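Local coordinates for penicillin-binding protein activator LpoA (Escherichia coli, PDB 6DR3), which regulates peptidoglycan synthesis as the outer-membrane lipoprotein essential for penicillin-binding protein 1A, whose transpeptidase activity it stimulates in vitro, the part here being its amino-terminal TPR-like domain, at residues Y109-A112 and K113-S117; A147-Q150 and A151-M155; V164-A167 and D168-I171; R180-F183 and D184-D188; A197-Q200 and K201-N205. All coordinates share one frame; numbering follows the deposited sequence.

Contact 1: residues Y109-A112 and K113-S117; sequences YWQA and KIDAS
Q111 O accepts the backbone N of D115 at 2.7 Å, and the two residues are joined a second time through their side chains, where Q111 NE2 donates to D115 OD1 at 2.9 Å. D115 OD1 is met on its syn side but 30° out of the carboxylate plane, and the amide and carboxylate planes stand 54° apart. Q111 starts away from this partner, and it is the bend at its second side-chain torsion (chi2 65°) that brings the amide back over the next turn. Its other amide atom, OE1, is bonded by Q132 NE2 of helix 123-132, so glutamine suits the position by offering a donor and an acceptor at once.

K113 runs back alongside Y109 and W110, one turn and three residues earlier. K113 CG stands over one face of the tyrosine ring, offset toward its rim, and K113 CD lies 3.6 Å from Y109 OH. The lysine chain only passes W110 obliquely; it is Y109 CE2 that sits over the indole, 3.6 Å above its centre. The A112 methyl fits against V77, L81 and L93, and the A116 methyl against Q90. With NE2 given to D115 and OE1 taken by Q132, both ends of the Q111 amide are engaged, which would fix its rotation and link helix 103-117 to helix 123-132.

Contact 2: residues A147-Q150 and A151-M155; sequences ATWQ and ALSSM
W149 and L152 form the dense side of this last part of helix 138-153, with L152 CD1 3.9 Å from W149 CE3 and the two side chains crossing at about a right angle. The same methyl touches T148 CG2 at 4.0 Å, T148 and L152 lying side by side. T148 suits a buried helix position because its hydroxyl is spent on N144 O of the preceding turn, leaving the methyl for packing. W149, its CG anti to the backbone N (chi1 -178°), carries the indole out to meet L178, P213 and L216, and its ring also packs edge-to-face with W182. S153 CB sits 3.9 Å above one indole face, near the rim.

S153 makes the transition to the solvent side: W149 O takes both its N and its OG, the hydroxyl at 3.0 Å from above the carbonyl plane. The exposed side itself belongs to Q150 and S154. Q150 O accepts S154 OG at 2.8 Å together with S154 N, and these two donors arrive from opposite faces of the carbonyl plane. A water donates to Q150 OE1 and to S154 OG, each across 3.1 Å, so the amide end of the extended glutamine joins S154 through solvent. The two serine hydroxyls thus add second donors to the W149 and Q150 carbonyls near the end of helix 138-153, a helix terminus within the all-helical, TPR-like domain.

Contact 3: residues V164-A167 and D168-I171; sequences VINA and DENI
E169 reaches back to N166, where its OE1 accepts the backbone N at 2.8 Å in an almost straight bond. The glutamate can span the turn because its CG lies beside its own backbone N and the chain beyond runs extended; OE1 then uses its anti lone pair, away from OE2. The N166 amide and this carboxylate cross obliquely, their planes 30° apart. OE2 is held by a salt bridge to R127 of helix 123-132, which probably helps keep the carboxylate charged and in position. Glutamate thus suits a place needing a long arm with two acceptors. The backbone makes a type I beta turn from N166 to E169, closed by E169 N to N166 O at 3.1 Å, and E169 is the N-cap residue of helix 170-185. In D168 the carboxylate is folded between backbone N and carbonyl carbon (chi1 62°), placing OD1 3.5 Å from N166 CB. I165 holds CG1 in the same kind of position (chi1 63°); its CB lies 3.7 Å from E169 OE1, while the branched side chain packs against L172, Q173 and L176.

Contact 4: residues R180-F183 and D184-D188; sequences RVWF and DNRND
Charge pairing joins R180 and D184, one turn apart, where R180 NH2 meets D184 OD1 at 2.8 Å on the syn lone pair. The fit is imperfect: guanidinium and carboxylate planes stand 84° apart, and R180 NE is buried without a partner. Among the neutral hydrogen bonds, N185 ND2 donates to V181 O at 3.0 Å, in the carbonyl plane and on a lone pair, supplementing the weak backbone bond from N185 N. Asparagine, short and able to donate, suits a helix end where backbone bonds fade. Aromatic contacts belong to R186: in a cation-pi contact its NH1 approaches W182 CZ3 to 3.4 Å, with ring and guanidinium planes 67° apart, while its CB makes a CH-pi contact over the five-membered ring. F183 CD1 sits over one face of the guanidinium, toward its rim. Beyond, a type I turn from N185 to D188, whose OD1 caps M191 N, links helix 170-185 to helix 189-202, consistent with the helical hairpins of a TPR-like domain.

Contact 5: residues A197-Q200 and K201-N205; sequences ADWQ and KRYPN
A197 O receives a weak bond from K201 N, one of several weak backbone bonds in this last turn. D198 has its carboxylate in solvent, where a water donates to D198 OD1 at 2.8 Å and accepts from K201 NZ at 3.2 Å, coupling two opposite charges that do not touch. Aspartate and an extended lysine suit this exposed side. W199 is buried: CG stands anti to the backbone N (chi1 172°), and NE1, bonded to G174 O, lies 3.5 Å from Y203 CD2. The indole five-membered ring and the tyrosine ring meet obliquely, planes 41° apart. At the indole edge, near its plane, comes R202 NH2, 3.7 Å from W199 CB, while W199 CA lies over a face of the guanidinium. These residues fasten helix 189-202 to helix 170-185, its antiparallel neighbour in the TPR-like domain, with R202 NH2 salt-bridged to D177. The W199 carbonyl still takes Y203 N at 2.9 Å, although Y203 has left helical geometry. Q200 sends NE2 to A209 O, and its own O, meeting no N-H on P204, faces P204 CA at 3.2 Å in a C-H...O contact. Proline, lacking a backbone N-H, suits the chain just beyond the helix end.

Along the chain the five contacts follow in series from helix 103-117 to helix 189-202. Contact 1 lies nearest the centre of the chain, about 6 Å from it, and stays clear of the others, its centre about 16 Å from that of contact 2. The later ones touch in places. Contact 2 touches contact 4 where S153 O lies 3.4 Å from W182 CH2. Contacts 3 and 4 occupy the two ends of helix 170-185, with centres about 22 Å apart. Contact 5, on the following helix, meets both, by V181 CG2 at 3.4 Å from R202 NH2 and by packing of Y203 on N170. Helix 123-132 bridges the earlier group, receiving side chains from contacts 1, 2 and 3.

Contact 1: residues Y109-A112 and K113-S117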
loop_
_atom_site.group_PDB
_atom_site.type_symbol
_atom_site.label_atom_id
_atom_site.label_comp_id
_atom_site.label_asym_id
_atom_site.label_seq_id
_atom_site.Cartn_x
_atom_site.Cartn_y
_atom_site.Cartn_z
ATOM N N TYR A 109 4.892 -4.051 -1.559
ATOM C CA TYR A 109 4.239 -5.198 -2.180
ATOM C C TYR A 109 2.728 -5.005 -2.220
ATOM O O TYR A 109 2.092 -5.181 -3.266
ATOM C CB TYR A 109 4.602 -6.478 -1.421
ATOM C CG TYR A 109 3.711 -7.656 -1.745
ATOM C CD1 TYR A 109 4.004 -8.504 -2.804
ATOM C CD2 TYR A 109 2.574 -7.919 -0.989
ATOM C CE1 TYR A 109 3.191 -9.581 -3.103
ATOM C CE2 TYR A 109 1.755 -8.991 -1.280
ATOM C CZ TYR A 109 2.066 -9.818 -2.340
ATOM O OH TYR A 109 1.254 -10.892 -2.629
ATOM N N TRP A 110 2.133 -4.637 -1.085
ATOM C CA TRP A 110 0.689 -4.434 -1.050
ATOM C C TRP A 110 0.273 -3.201 -1.839
ATOM O O TRP A 110 -0.807 -3.192 -2.441
ATOM C CB TRP A 110 0.209 -4.332 0.397
ATOM C CG TRP A 110 0.343 -5.625 1.139
ATOM C CD1 TRP A 110 1.206 -5.902 2.155
ATOM C CD2 TRP A 110 -0.403 -6.825 0.907
ATOM N NE1 TRP A 110 1.039 -7.199 2.578
ATOM C CE2 TRP A 110 0.056 -7.787 1.826
ATOM C CE3 TRP A 110 -1.419 -7.178 0.013
ATOM C CZ2 TRP A 110 -0.465 -9.078 1.880
ATOM C CZ3 TRP A 110 -1.935 -8.460 0.068
ATOM C CH2 TRP A 110 -1.458 -9.395 0.993
ATOM N N GLN A 111 1.101 -2.156 -1.857
ATOM C CA GLN A 111 0.788 -1.007 -2.700
ATOM C C GLN A 111 0.741 -1.411 -4.167
ATOM O O GLN A 111 -0.097 -0.914 -4.929
ATOM C CB GLN A 111 1.810 0.109 -2.485
ATOM C CG GLN A 111 1.429 1.420 -3.162
ATOM C CD GLN A 111 0.175 2.041 -2.570
ATOM O OE1 GLN A 111 0.026 2.123 -1.352
ATOM N NE2 GLN A 111 -0.735 2.475 -3.432
ATOM N N ALA A 112 1.633 -2.313 -4.583
ATOM C CA ALA A 112 1.594 -2.810 -5.955
ATOM C C ALA A 112 0.295 -3.556 -6.228
ATOM O O ALA A 112 -0.289 -3.428 -7.311
ATOM C CB ALA A 112 2.798 -3.712 -6.222
ATOM N N LYS A 113 -0.179 -4.339 -5.257
ATOM C CA LYS A 113 -1.457 -5.020 -5.429
ATOM C C LYS A 113 -2.607 -4.022 -5.455
ATOM O O LYS A 113 -3.546 -4.170 -6.245
ATOM C CB LYS A 113 -1.661 -6.049 -4.317
ATOM C CG LYS A 113 -0.564 -7.100 -4.244
ATOM C CD LYS A 113 -1.084 -8.423 -3.703
ATOM C CE LYS A 113 -1.861 -9.194 -4.759
ATOM N NZ LYS A 113 -2.278 -10.539 -4.276
ATOM N N ILE A 114 -2.550 -3.000 -4.600
ATOM C CA ILE A 114 -3.563 -1.947 -4.627
ATOM C C ILE A 114 -3.559 -1.250 -5.982
ATOM O O ILE A 114 -4.608 -1.064 -6.610
ATOM C CB ILE A 114 -3.331 -0.951 -3.475
ATOM C CG1 ILE A 114 -3.552 -1.640 -2.127
ATOM C CG2 ILE A 114 -4.259 0.259 -3.600
ATOM C CD1 ILE A 114 -2.999 -0.870 -0.948
ATOM N N ASP A 115 -2.374 -0.848 -6.450
ATOM C CA ASP A 115 -2.274 -0.193 -7.750
ATOM C C ASP A 115 -2.784 -1.090 -8.871
ATOM O O ASP A 115 -3.367 -0.596 -9.844
ATOM C CB ASP A 115 -0.826 0.218 -8.023
ATOM C CG ASP A 115 -0.314 1.253 -7.036
ATOM O OD1 ASP A 115 -1.133 1.796 -6.261
ATOM O OD2 ASP A 115 0.908 1.524 -7.028
ATOM N N ALA A 116 -2.578 -2.404 -8.755
ATOM C CA ALA A 116 -3.003 -3.317 -9.810
ATOM C C ALA A 116 -4.519 -3.355 -9.954
ATOM O O ALA A 116 -5.027 -3.664 -11.038
ATOM C CB ALA A 116 -2.468 -4.723 -9.534
ATOM N N SER A 117 -5.255 -3.054 -8.884
ATOM C CA SER A 117 -6.712 -3.063 -8.939
ATOM C C SER A 117 -7.284 -1.789 -9.542
ATOM O O SER A 117 -8.424 -1.805 -10.017
ATOM C CB SER A 117 -7.287 -3.271 -7.536
ATOM O OG SER A 117 -7.002 -4.576 -7.063
#

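Contact 2: residues A147-Q150 and A151-M155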
loop_
_atom_site.group_PDB
_atom_site.type_symbol
_atom_site.label_atom_id
_atom_site.label_comp_id
_atom_site.label_asym_id
_atom_site.label_seq_id
_atom_site.Cartn_x
_atom_site.Cartn_y
_atom_site.Cartn_z
ATOM N N ALA A 147 -9.169 5.219 1.531
ATOM C CA ALA A 147 -9.335 4.392 0.341
ATOM C C ALA A 147 -10.166 3.155 0.651
ATOM O O ALA A 147 -11.005 2.745 -0.160
ATOM C CB ALA A 147 -7.970 3.998 -0.220
ATOM N N THR A 148 -9.948 2.547 1.819
ATOM C CA THR A 148 -10.780 1.422 2.232
ATOM C C THR A 148 -12.247 1.829 2.289
ATOM O O THR A 148 -13.126 1.073 1.860
ATOM C CB THR A 148 -10.321 0.892 3.593
ATOM O OG1 THR A 148 -8.923 0.578 3.548
ATOM C CG2 THR A 148 -11.102 -0.362 3.975
ATOM N N TRP A 149 -12.532 3.026 2.807
ATOM C CA TRP A 149 -13.923 3.448 2.920
ATOM C C TRP A 149 -14.536 3.722 1.552
ATOM O O TRP A 149 -15.689 3.352 1.305
ATOM C CB TRP A 149 -14.049 4.687 3.803
ATOM C CG TRP A 149 -15.479 5.078 3.940
ATOM C CD1 TRP A 149 -16.073 6.218 3.483
ATOM C CD2 TRP A 149 -16.518 4.296 4.540
ATOM N NE1 TRP A 149 -17.416 6.202 3.777
ATOM C CE2 TRP A 149 -17.712 5.032 4.427
ATOM C CE3 TRP A 149 -16.549 3.049 5.172
ATOM C CZ2 TRP A 149 -18.925 4.561 4.923
ATOM C CZ3 TRP A 149 -17.753 2.585 5.664
ATOM C CH2 TRP A 149 -18.925 3.339 5.538
ATOM N N GLN A 150 -13.797 4.373 0.651
ATOM C CA GLN A 150 -14.351 4.629 -0.674
ATOM C C GLN A 150 -14.722 3.326 -1.367
ATOM O O GLN A 150 -15.773 3.235 -2.012
ATOM C CB GLN A 150 -13.370 5.426 -1.537
ATOM C CG GLN A 150 -13.863 5.589 -2.981
ATOM C CD GLN A 150 -13.052 6.577 -3.795
ATOM O OE1 GLN A 150 -12.508 6.233 -4.846
ATOM N NE2 GLN A 150 -12.986 7.817 -3.329
ATOM N N ALA A 151 -13.872 2.302 -1.246
ATOM C CA ALA A 151 -14.183 1.012 -1.851
ATOM C C ALA A 151 -15.452 0.420 -1.252
ATOM O O ALA A 151 -16.286 -0.141 -1.972
ATOM C CB ALA A 151 -13.007 0.052 -1.674
ATOM N N LEU A 152 -15.619 0.544 0.065
ATOM C CA LEU A 152 -16.814 0.021 0.718
ATOM C C LEU A 152 -18.059 0.790 0.290
ATOM O O LEU A 152 -19.075 0.190 -0.082
ATOM C CB LEU A 152 -16.640 0.075 2.234
ATOM C CG LEU A 152 -15.563 -0.864 2.779
ATOM C CD1 LEU A 152 -15.137 -0.444 4.177
ATOM C CD2 LEU A 152 -16.069 -2.301 2.781
ATOM N N SER A 153 -18.000 2.123 0.329
ATOM C CA SER A 153 -19.170 2.937 0.022
ATOM C C SER A 153 -19.483 2.988 -1.467
ATOM O O SER A 153 -20.568 3.450 -1.837
ATOM C CB SER A 153 -18.975 4.358 0.555
ATOM O OG SER A 153 -17.812 4.957 0.011
ATOM N N SER A 154 -18.567 2.539 -2.323
ATOM C CA SER A 154 -18.835 2.449 -3.752
ATOM C C SER A 154 -19.621 1.202 -4.125
ATOM O O SER A 154 -20.095 1.107 -5.262
ATOM C CB SER A 154 -17.521 2.473 -4.537
ATOM O OG SER A 154 -16.947 3.769 -4.532
ATOM N N MET A 155 -19.769 0.250 -3.208
ATOM C CA MET A 155 -20.542 -0.948 -3.486
ATOM C C MET A 155 -22.024 -0.700 -3.233
ATOM O O MET A 155 -22.418 0.230 -2.524
ATOM C CB MET A 155 -20.075 -2.112 -2.613
ATOM C CG MET A 155 -18.637 -2.535 -2.826
ATOM S SD MET A 155 -18.256 -3.995 -1.844
ATOM C CE MET A 155 -16.519 -4.222 -2.215
HETATM O O HOH W 1 -14.033 3.622 -5.693
#

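Contact 3: residues V164-A167 and D168-I171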
loop_
_atom_site.group_PDB
_atom_site.type_symbol
_atom_site.label_atom_id
_atom_site.label_comp_id
_atom_site.label_asym_id
_atom_site.label_seq_id
_atom_site.Cartn_x
_atom_site.Cartn_y
_atom_site.Cartn_z
ATOM N N VAL A 164 -17.790 -13.046 0.567
ATOM C CA VAL A 164 -17.554 -14.194 1.437
ATOM C C VAL A 164 -16.190 -14.008 2.085
ATOM O O VAL A 164 -15.168 -13.965 1.388
ATOM C CB VAL A 164 -17.617 -15.522 0.665
ATOM C CG1 VAL A 164 -17.655 -16.699 1.632
ATOM C CG2 VAL A 164 -18.825 -15.550 -0.266
ATOM N N ILE A 165 -16.172 -13.894 3.410
ATOM C CA ILE A 165 -14.942 -13.663 4.153
ATOM C C ILE A 165 -14.628 -14.896 4.990
ATOM O O ILE A 165 -15.489 -15.736 5.267
ATOM C CB ILE A 165 -15.032 -12.402 5.037
ATOM C CG1 ILE A 165 -16.119 -12.559 6.109
ATOM C CG2 ILE A 165 -15.305 -11.179 4.167
ATOM C CD1 ILE A 165 -16.153 -11.429 7.122
ATOM N N ASN A 166 -13.367 -14.998 5.394
ATOM C CA ASN A 166 -12.904 -16.099 6.222
ATOM C C ASN A 166 -13.098 -15.772 7.699
ATOM O O ASN A 166 -13.222 -14.610 8.095
ATOM C CB ASN A 166 -11.435 -16.403 5.931
ATOM C CG ASN A 166 -11.201 -16.813 4.488
ATOM O OD1 ASN A 166 -11.986 -17.563 3.910
ATOM N ND2 ASN A 166 -10.121 -16.314 3.898
ATOM N N ALA A 167 -13.122 -16.825 8.520
ATOM C CA ALA A 167 -13.433 -16.658 9.936
ATOM C C ALA A 167 -12.409 -15.781 10.645
ATOM O O ALA A 167 -12.753 -15.082 11.605
ATOM C CB ALA A 167 -13.519 -18.024 10.616
ATOM N N ASP A 168 -11.158 -15.796 10.191
ATOM C CA ASP A 168 -10.083 -15.070 10.857
ATOM C C ASP A 168 -9.890 -13.656 10.317
ATOM O O ASP A 168 -8.893 -13.011 10.657
ATOM C CB ASP A 168 -8.773 -15.854 10.736
ATOM C CG ASP A 168 -8.322 -16.029 9.298
ATOM O OD1 ASP A 168 -9.044 -15.581 8.382
ATOM O OD2 ASP A 168 -7.243 -16.618 9.085
ATOM N N GLU A 169 -10.811 -13.161 9.494
ATOM C CA GLU A 169 -10.716 -11.805 8.950
ATOM C C GLU A 169 -11.611 -10.866 9.759
ATOM O O GLU A 169 -12.633 -10.362 9.289
ATOM C CB GLU A 169 -11.092 -11.800 7.471
ATOM C CG GLU A 169 -10.078 -12.478 6.568
ATOM C CD GLU A 169 -10.484 -12.440 5.108
ATOM O OE1 GLU A 169 -11.443 -13.147 4.734
ATOM O OE2 GLU A 169 -9.851 -11.692 4.334
ATOM N N ASN A 170 -11.199 -10.632 11.009
ATOM C CA ASN A 170 -12.015 -9.825 11.909
ATOM C C ASN A 170 -11.976 -8.348 11.539
ATOM O O ASN A 170 -12.950 -7.626 11.780
ATOM C CB ASN A 170 -11.562 -10.012 13.357
ATOM C CG ASN A 170 -12.627 -9.588 14.359
ATOM O OD1 ASN A 170 -13.821 -9.811 14.145
ATOM N ND2 ASN A 170 -12.201 -8.965 15.451
ATOM N N ILE A 171 -10.869 -7.873 10.969
ATOM C CA ILE A 171 -10.805 -6.476 10.548
ATOM C C ILE A 171 -11.722 -6.246 9.351
ATOM O O ILE A 171 -12.493 -5.280 9.315
ATOM C CB ILE A 171 -9.350 -6.068 10.248
ATOM C CG1 ILE A 171 -8.559 -5.982 11.560
ATOM C CG2 ILE A 171 -9.300 -4.729 9.494
ATOM C CD1 ILE A 171 -7.084 -5.646 11.394
#

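Contact 4: residues R180-F183 and D184-D188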
loop_
_atom_site.group_PDB
_atom_site.type_symbol
_atom_site.label_atom_id
_atom_site.label_comp_id
_atom_site.label_asym_id
_atom_site.label_seq_id
_atom_site.Cartn_x
_atom_site.Cartn_y
_atom_site.Cartn_z
ATOM N N ARG A 180 -22.491 -1.697 6.472
ATOM C CA ARG A 180 -23.921 -1.891 6.694
ATOM C C ARG A 180 -24.514 -0.751 7.510
ATOM O O ARG A 180 -25.623 -0.285 7.224
ATOM C CB ARG A 180 -24.169 -3.229 7.391
ATOM C CG ARG A 180 -24.202 -4.423 6.453
ATOM C CD ARG A 180 -25.535 -5.150 6.536
ATOM N NE ARG A 180 -26.660 -4.280 6.202
ATOM C CZ ARG A 180 -27.939 -4.637 6.292
ATOM N NH1 ARG A 180 -28.267 -5.853 6.706
ATOM N NH2 ARG A 180 -28.892 -3.774 5.966
ATOM N N VAL A 181 -23.799 -0.297 8.542
ATOM C CA VAL A 181 -24.239 0.882 9.284
ATOM C C VAL A 181 -24.479 2.036 8.325
ATOM O O VAL A 181 -25.441 2.802 8.472
ATOM C CB VAL A 181 -23.205 1.247 10.367
ATOM C CG1 VAL A 181 -23.552 2.578 11.032
ATOM C CG2 VAL A 181 -23.119 0.141 11.410
ATOM N N TRP A 182 -23.612 2.173 7.317
ATOM C CA TRP A 182 -23.774 3.245 6.342
ATOM C C TRP A 182 -24.992 3.007 5.456
ATOM O O TRP A 182 -25.771 3.933 5.202
ATOM C CB TRP A 182 -22.510 3.382 5.495
ATOM C CG TRP A 182 -22.594 4.493 4.500
ATOM C CD1 TRP A 182 -22.614 5.832 4.766
ATOM C CD2 TRP A 182 -22.669 4.364 3.078
ATOM N NE1 TRP A 182 -22.699 6.546 3.595
ATOM C CE2 TRP A 182 -22.733 5.667 2.543
ATOM C CE3 TRP A 182 -22.688 3.274 2.203
ATOM C CZ2 TRP A 182 -22.816 5.909 1.173
ATOM C CZ3 TRP A 182 -22.770 3.517 0.842
ATOM C CH2 TRP A 182 -22.832 4.823 0.342
ATOM N N PHE A 183 -25.175 1.774 4.975
ATOM C CA PHE A 183 -26.354 1.464 4.171
ATOM C C PHE A 183 -27.639 1.792 4.922
ATOM O O PHE A 183 -28.617 2.253 4.323
ATOM C CB PHE A 183 -26.353 -0.016 3.771
ATOM C CG PHE A 183 -25.299 -0.391 2.756
ATOM C CD1 PHE A 183 -24.834 0.525 1.822
ATOM C CD2 PHE A 183 -24.786 -1.679 2.731
ATOM C CE1 PHE A 183 -23.874 0.164 0.893
ATOM C CE2 PHE A 183 -23.826 -2.043 1.806
ATOM C CZ PHE A 183 -23.370 -1.122 0.886
ATOM N N ASP A 184 -27.657 1.565 6.236
ATOM C CA ASP A 184 -28.895 1.609 7.002
ATOM C C ASP A 184 -29.239 2.988 7.548
ATOM O O ASP A 184 -30.416 3.246 7.823
ATOM C CB ASP A 184 -28.817 0.616 8.169
ATOM C CG ASP A 184 -28.812 -0.830 7.703
ATOM O OD1 ASP A 184 -28.921 -1.063 6.480
ATOM O OD2 ASP A 184 -28.700 -1.731 8.560
ATOM N N ASN A 185 -28.261 3.880 7.714
ATOM C CA ASN A 185 -28.499 5.163 8.361
ATOM C C ASN A 185 -28.091 6.361 7.516
ATOM O O ASN A 185 -28.187 7.496 7.998
ATOM C CB ASN A 185 -27.757 5.223 9.704
ATOM C CG ASN A 185 -28.218 4.150 10.672
ATOM O OD1 ASN A 185 -29.190 4.335 11.404
ATOM N ND2 ASN A 185 -27.519 3.021 10.683
ATOM N N ARG A 186 -27.632 6.152 6.280
ATOM C CA ARG A 186 -27.126 7.261 5.476
ATOM C C ARG A 186 -28.164 8.352 5.236
ATOM O O ARG A 186 -27.799 9.425 4.744
ATOM C CB ARG A 186 -26.595 6.743 4.133
ATOM C CG ARG A 186 -27.546 5.838 3.365
ATOM C CD ARG A 186 -26.876 5.290 2.117
ATOM N NE ARG A 186 -27.630 4.182 1.537
ATOM C CZ ARG A 186 -27.212 3.447 0.512
ATOM N NH1 ARG A 186 -26.039 3.696 -0.055
ATOM N NH2 ARG A 186 -27.966 2.458 0.053
ATOM N N ASN A 187 -29.432 8.117 5.570
ATOM C CA ASN A 187 -30.472 9.125 5.418
ATOM C C ASN A 187 -30.786 9.860 6.716
ATOM O O ASN A 187 -31.705 10.685 6.737
ATOM C CB ASN A 187 -31.751 8.480 4.874
ATOM C CG ASN A 187 -32.612 9.458 4.096
ATOM O OD1 ASN A 187 -32.344 9.743 2.931
ATOM N ND2 ASN A 187 -33.654 9.976 4.736
ATOM N N ASP A 188 -30.051 9.586 7.795
ATOM C CA ASP A 188 -30.260 10.255 9.078
ATOM C C ASP A 188 -28.898 10.579 9.672
ATOM O O ASP A 188 -28.293 9.749 10.368
ATOM C CB ASP A 188 -31.088 9.391 10.029
ATOM C CG ASP A 188 -31.537 10.145 11.270
ATOM O OD1 ASP A 188 -30.840 11.095 11.684
ATOM O OD2 ASP A 188 -32.592 9.787 11.833
#

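Contact 5: residues A197-Q200 and K201-N205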
loop_
_atom_site.group_PDB
_atom_site.type_symbol
_atom_site.label_atom_id
_atom_site.label_comp_id
_atom_site.label_asym_id
_atom_site.label_seq_id
_atom_site.Cartn_x
_atom_site.Cartn_y
_atom_site.Cartn_z
ATOM N N ALA A 197 -20.530 5.631 16.411
ATOM C CA ALA A 197 -20.013 5.538 17.772
ATOM C C ALA A 197 -20.200 4.136 18.335
ATOM O O ALA A 197 -19.303 3.603 19.002
ATOM C CB ALA A 197 -20.696 6.573 18.664
ATOM N N ASP A 198 -21.356 3.520 18.079
ATOM C CA ASP A 198 -21.576 2.155 18.544
ATOM C C ASP A 198 -20.668 1.174 17.814
ATOM O O ASP A 198 -20.145 0.232 18.422
ATOM C CB ASP A 198 -23.043 1.764 18.366
ATOM C CG ASP A 198 -23.963 2.478 19.344
ATOM O OD1 ASP A 198 -23.476 2.956 20.392
ATOM O OD2 ASP A 198 -25.177 2.552 19.065
ATOM N N TRP A 199 -20.458 1.380 16.510
ATOM C CA TRP A 199 -19.543 0.518 15.768
ATOM C C TRP A 199 -18.137 0.588 16.348
ATOM O O TRP A 199 -17.459 -0.437 16.481
ATOM C CB TRP A 199 -19.527 0.907 14.288
ATOM C CG TRP A 199 -18.475 0.183 13.505
ATOM C CD1 TRP A 199 -18.566 -1.070 12.978
ATOM C CD2 TRP A 199 -17.169 0.668 13.167
ATOM N NE1 TRP A 199 -17.398 -1.397 12.330
ATOM C CE2 TRP A 199 -16.524 -0.347 12.434
ATOM C CE3 TRP A 199 -16.484 1.861 13.414
ATOM C CZ2 TRP A 199 -15.229 -0.205 11.940
ATOM C CZ3 TRP A 199 -15.194 2.000 12.924
ATOM C CH2 TRP A 199 -14.582 0.973 12.196
ATOM N N GLN A 200 -17.683 1.792 16.698
ATOM C CA GLN A 200 -16.356 1.941 17.285
ATOM C C GLN A 200 -16.219 1.097 18.544
ATOM O O GLN A 200 -15.146 0.550 18.821
ATOM C CB GLN A 200 -16.083 3.416 17.587
ATOM C CG GLN A 200 -15.885 4.271 16.338
ATOM C CD GLN A 200 -15.688 5.743 16.653
ATOM O OE1 GLN A 200 -16.582 6.405 17.182
ATOM N NE2 GLN A 200 -14.513 6.264 16.324
ATOM N N LYS A 201 -17.299 0.969 19.313
ATOM C CA LYS A 201 -17.283 0.133 20.505
ATOM C C LYS A 201 -17.527 -1.336 20.185
ATOM O O LYS A 201 -17.265 -2.192 21.036
ATOM C CB LYS A 201 -18.327 0.633 21.506
ATOM C CG LYS A 201 -17.914 1.914 22.213
ATOM C CD LYS A 201 -19.093 2.619 22.864
ATOM C CE LYS A 201 -18.622 3.778 23.733
ATOM N NZ LYS A 201 -19.734 4.684 24.136
ATOM N N ARG A 202 -18.023 -1.644 18.985
ATOM C CA ARG A 202 -18.148 -3.034 18.558
ATOM C C ARG A 202 -16.812 -3.593 18.087
ATOM O O ARG A 202 -16.464 -4.732 18.412
ATOM C CB ARG A 202 -19.175 -3.157 17.432
ATOM C CG ARG A 202 -20.603 -3.350 17.890
ATOM C CD ARG A 202 -21.423 -4.021 16.797
ATOM N NE ARG A 202 -21.507 -3.224 15.579
ATOM C CZ ARG A 202 -22.274 -2.147 15.434
ATOM N NH1 ARG A 202 -23.024 -1.713 16.438
ATOM N NH2 ARG A 202 -22.285 -1.495 14.280
ATOM N N TYR A 203 -16.061 -2.808 17.318
ATOM C CA TYR A 203 -14.787 -3.234 16.742
ATOM C C TYR A 203 -13.722 -2.215 17.127
ATOM O O TYR A 203 -13.183 -1.502 16.272
ATOM C CB TYR A 203 -14.898 -3.382 15.225
ATOM C CG TYR A 203 -15.858 -4.469 14.787
ATOM C CD1 TYR A 203 -15.451 -5.795 14.712
ATOM C CD2 TYR A 203 -17.171 -4.168 14.447
ATOM C CE1 TYR A 203 -16.323 -6.790 14.313
ATOM C CE2 TYR A 203 -18.051 -5.160 14.046
ATOM C CZ TYR A 203 -17.621 -6.468 13.982
ATOM O OH TYR A 203 -18.488 -7.460 13.582
ATOM N N PRO A 204 -13.396 -2.119 18.417
ATOM C CA PRO A 204 -12.425 -1.103 18.855
ATOM C C PRO A 204 -11.028 -1.307 18.294
ATOM O O PRO A 204 -10.235 -0.357 18.295
ATOM C CB PRO A 204 -12.442 -1.238 20.383
ATOM C CG PRO A 204 -12.894 -2.639 20.631
ATOM C CD PRO A 204 -13.874 -2.945 19.540
ATOM N N ASN A 205 -10.697 -2.509 17.821
ATOM C CA ASN A 205 -9.386 -2.758 17.234
ATOM C C ASN A 205 -9.312 -2.370 15.764
ATOM O O ASN A 205 -8.206 -2.283 15.219
ATOM C CB ASN A 205 -9.013 -4.235 17.384
ATOM C CG ASN A 205 -7.585 -4.521 16.955
ATOM O OD1 ASN A 205 -6.693 -3.690 17.134
ATOM N ND2 ASN A 205 -7.363 -5.696 16.376
HETATM O O HOH W 2 -21.801 4.873 21.650
#